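70 KDA protein (Xanthomonas sp., PDB 4B2N) cleaves rubber (latex) oxidatively as a diheme c-type cytochrome dioxygenase, working processively along the polymer. Local coordinates at residues A[348-352]-A[508-512]. Sequence-based numbering, arbitrary orientation.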
ATOM      1  N   PRO A 348      -3.821   3.476 -14.728  1.00 14.88           N
ATOM      2  CA  PRO A 348      -3.351   2.109 -14.906  1.00 16.35           C
ATOM      3  C   PRO A 348      -2.932   1.759 -16.325  1.00 17.20           C
ATOM      4  O   PRO A 348      -3.479   2.326 -17.300  1.00 18.10           O
ATOM      5  CB  PRO A 348      -4.609   1.254 -14.573  1.00 15.48           C
ATOM      6  CG  PRO A 348      -5.488   2.153 -13.847  1.00 15.73           C
ATOM      7  CD  PRO A 348      -5.262   3.547 -14.395  1.00 15.03           C
ATOM      8  N   ALA A 349      -1.990   0.811 -16.453  1.00 16.12           N
ATOM      9  CA  ALA A 349      -1.702   0.179 -17.764  1.00 16.77           C
ATOM     10  C   ALA A 349      -2.969  -0.421 -18.368  1.00 18.45           C
ATOM     11  O   ALA A 349      -3.879  -0.912 -17.628  1.00 17.39           O
ATOM     12  CB  ALA A 349      -0.676  -0.954 -17.583  1.00 16.62           C
ATOM     13  N   THR A 350      -3.043  -0.372 -19.702  1.00 18.05           N
ATOM     14  CA  THR A 350      -4.190  -0.934 -20.399  1.00 19.84           C
ATOM     15  C   THR A 350      -3.866  -2.365 -20.781  1.00 17.74           C
ATOM     16  O   THR A 350      -2.719  -2.743 -20.984  1.00 17.57           O
ATOM     17  CB  THR A 350      -4.576  -0.138 -21.681  1.00 20.41           C
ATOM     18  OG1 THR A 350      -3.435  -0.111 -22.556  1.00 25.28           O
ATOM     19  CG2 THR A 350      -5.019   1.276 -21.338  1.00 22.26           C
ATOM     20  N   TYR A 351      -4.886  -3.182 -20.871  1.00 18.71           N
ATOM     21  CA  TYR A 351      -4.703  -4.624 -20.991  1.00 20.53           C
ATOM     22  C   TYR A 351      -4.059  -4.918 -22.319  1.00 21.17           C
ATOM     23  O   TYR A 351      -4.527  -4.359 -23.307  1.00 20.76           O
ATOM     24  CB  TYR A 351      -6.073  -5.223 -20.973  1.00 19.16           C
ATOM     25  CG  TYR A 351      -6.061  -6.709 -21.041  1.00 19.38           C
ATOM     26  CD1 TYR A 351      -5.773  -7.466 -19.894  1.00 18.20           C
ATOM     27  CD2 TYR A 351      -6.396  -7.379 -22.234  1.00 20.98           C
ATOM     28  CE1 TYR A 351      -5.743  -8.849 -19.932  1.00 19.67           C
ATOM     29  CE2 TYR A 351      -6.428  -8.773 -22.267  1.00 19.90           C
ATOM     30  CZ  TYR A 351      -6.113  -9.492 -21.117  1.00 20.49           C
ATOM     31  OH  TYR A 351      -6.144 -10.863 -21.149  1.00 20.69           O
ATOM     32  N   PRO A 352      -2.947  -5.713 -22.346  1.00 21.68           N
ATOM     33  CA  PRO A 352      -2.179  -5.827 -23.581  1.00 20.64           C
ATOM     34  C   PRO A 352      -2.666  -6.965 -24.526  1.00 24.69           C
ATOM     35  O   PRO A 352      -2.165  -7.086 -25.646  1.00 22.38           O
ATOM     36  CB  PRO A 352      -0.740  -6.072 -23.069  1.00 22.50           C
ATOM     37  CG  PRO A 352      -0.971  -6.861 -21.807  1.00 21.83           C
ATOM     38  CD  PRO A 352      -2.348  -6.513 -21.271  1.00 21.16           C
ATOM     39  N   GLY A 508      -7.498  -1.375 -13.821  1.00 17.22           N
ATOM     40  CA  GLY A 508      -6.064  -1.787 -13.635  1.00 15.70           C
ATOM     41  C   GLY A 508      -6.015  -3.150 -12.962  1.00 16.00           C
ATOM     42  O   GLY A 508      -4.986  -3.819 -12.969  1.00 16.26           O
ATOM     43  N   ALA A 509      -7.131  -3.610 -12.398  1.00 16.94           N
ATOM     44  CA  ALA A 509      -7.101  -4.816 -11.565  1.00 17.01           C
ATOM     45  C   ALA A 509      -6.720  -6.036 -12.385  1.00 16.50           C
ATOM     46  O   ALA A 509      -6.266  -7.027 -11.846  1.00 18.00           O
ATOM     47  CB  ALA A 509      -8.462  -5.052 -10.931  1.00 17.12           C
ATOM     48  N   TRP A 510      -6.931  -5.983 -13.692  1.00 16.97           N
ATOM     49  CA  TRP A 510      -6.439  -7.051 -14.567  1.00 17.10           C
ATOM     50  C   TRP A 510      -4.989  -7.437 -14.318  1.00 17.26           C
ATOM     51  O   TRP A 510      -4.573  -8.620 -14.464  1.00 19.46           O
ATOM     52  CB  TRP A 510      -6.702  -6.600 -16.034  1.00 17.68           C
ATOM     53  CG  TRP A 510      -5.704  -5.587 -16.630  1.00 17.18           C
ATOM     54  CD1 TRP A 510      -5.893  -4.203 -16.821  1.00 16.92           C
ATOM     55  CD2 TRP A 510      -4.321  -5.822 -17.036  1.00 18.11           C
ATOM     56  NE1 TRP A 510      -4.797  -3.609 -17.363  1.00 17.18           N
ATOM     57  CE2 TRP A 510      -3.805  -4.508 -17.509  1.00 17.50           C
ATOM     58  CE3 TRP A 510      -3.508  -6.949 -17.150  1.00 18.47           C
ATOM     59  CZ2 TRP A 510      -2.556  -4.352 -18.018  1.00 17.98           C
ATOM     60  CZ3 TRP A 510      -2.206  -6.750 -17.630  1.00 18.71           C
ATOM     61  CH2 TRP A 510      -1.762  -5.491 -18.074  1.00 18.13           C
ATOM     62  N   ALA A 511      -4.189  -6.440 -13.906  1.00 16.74           N
ATOM     63  CA  ALA A 511      -2.753  -6.538 -13.819  1.00 15.78           C
ATOM     64  C   ALA A 511      -2.211  -6.828 -12.408  1.00 15.26           C
ATOM     65  O   ALA A 511      -0.980  -7.090 -12.226  1.00 16.84           O
ATOM     66  CB  ALA A 511      -2.152  -5.209 -14.283  1.00 16.14           C
ATOM     67  N   THR A 512      -3.057  -6.689 -11.404  1.00 15.41           N
ATOM     68  CA  THR A 512      -2.576  -6.557 -10.015  1.00 14.36           C
ATOM     69  C   THR A 512      -2.768  -7.807  -9.180  1.00 14.12           C
ATOM     70  O   THR A 512      -2.852  -7.728  -7.950  1.00 13.36           O
ATOM     71  CB  THR A 512      -3.180  -5.323  -9.317  1.00 14.57           C
ATOM     72  OG1 THR A 512      -4.607  -5.525  -9.191  1.00 15.23           O
ATOM     73  CG2 THR A 512      -2.969  -4.045 -10.164  1.00 14.87           C
TER
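Near a heme c of this diheme cytochrome, Trp510 is held against segment 348-352, in the loop between helices 333-345 and 357-369. Its indole NE1 donates a hydrogen bond of 2.9 Å to Ala349 O, at an N-H...O angle of 153°. The oxygen lies near the indole plane, whereas NE1 sits above the carbonyl plane. Tyr351 CA lies over one face of the indole, toward its rim, in a CH-pi contact 3.9 Å from the centroid of the six-membered ring. With chi1 at -178°, CG is anti to the backbone N, and the phenol turns an edge to the same face in a T-shaped pair, planes at 85° and CD1 3.6 Å from Trp510 CE3. Pro352 CD lies over that face as well, 3.4 Å from Trp510 CH2, while Ala511 CB covers the opposite face; bond and packing on both faces probably fix the indole's rotation. At the other end Pro348 CB packs directly on CA of Gly508, tightly at 3.5 Å. Trp562 meets both Tyr351 and Pro352. About 9 Å from a bound heme c, the Trp510 side chain thus ties the interhelical loop to the RoxA-like, cytochrome c-like region through an edge-to-face Tyr-Trp pair.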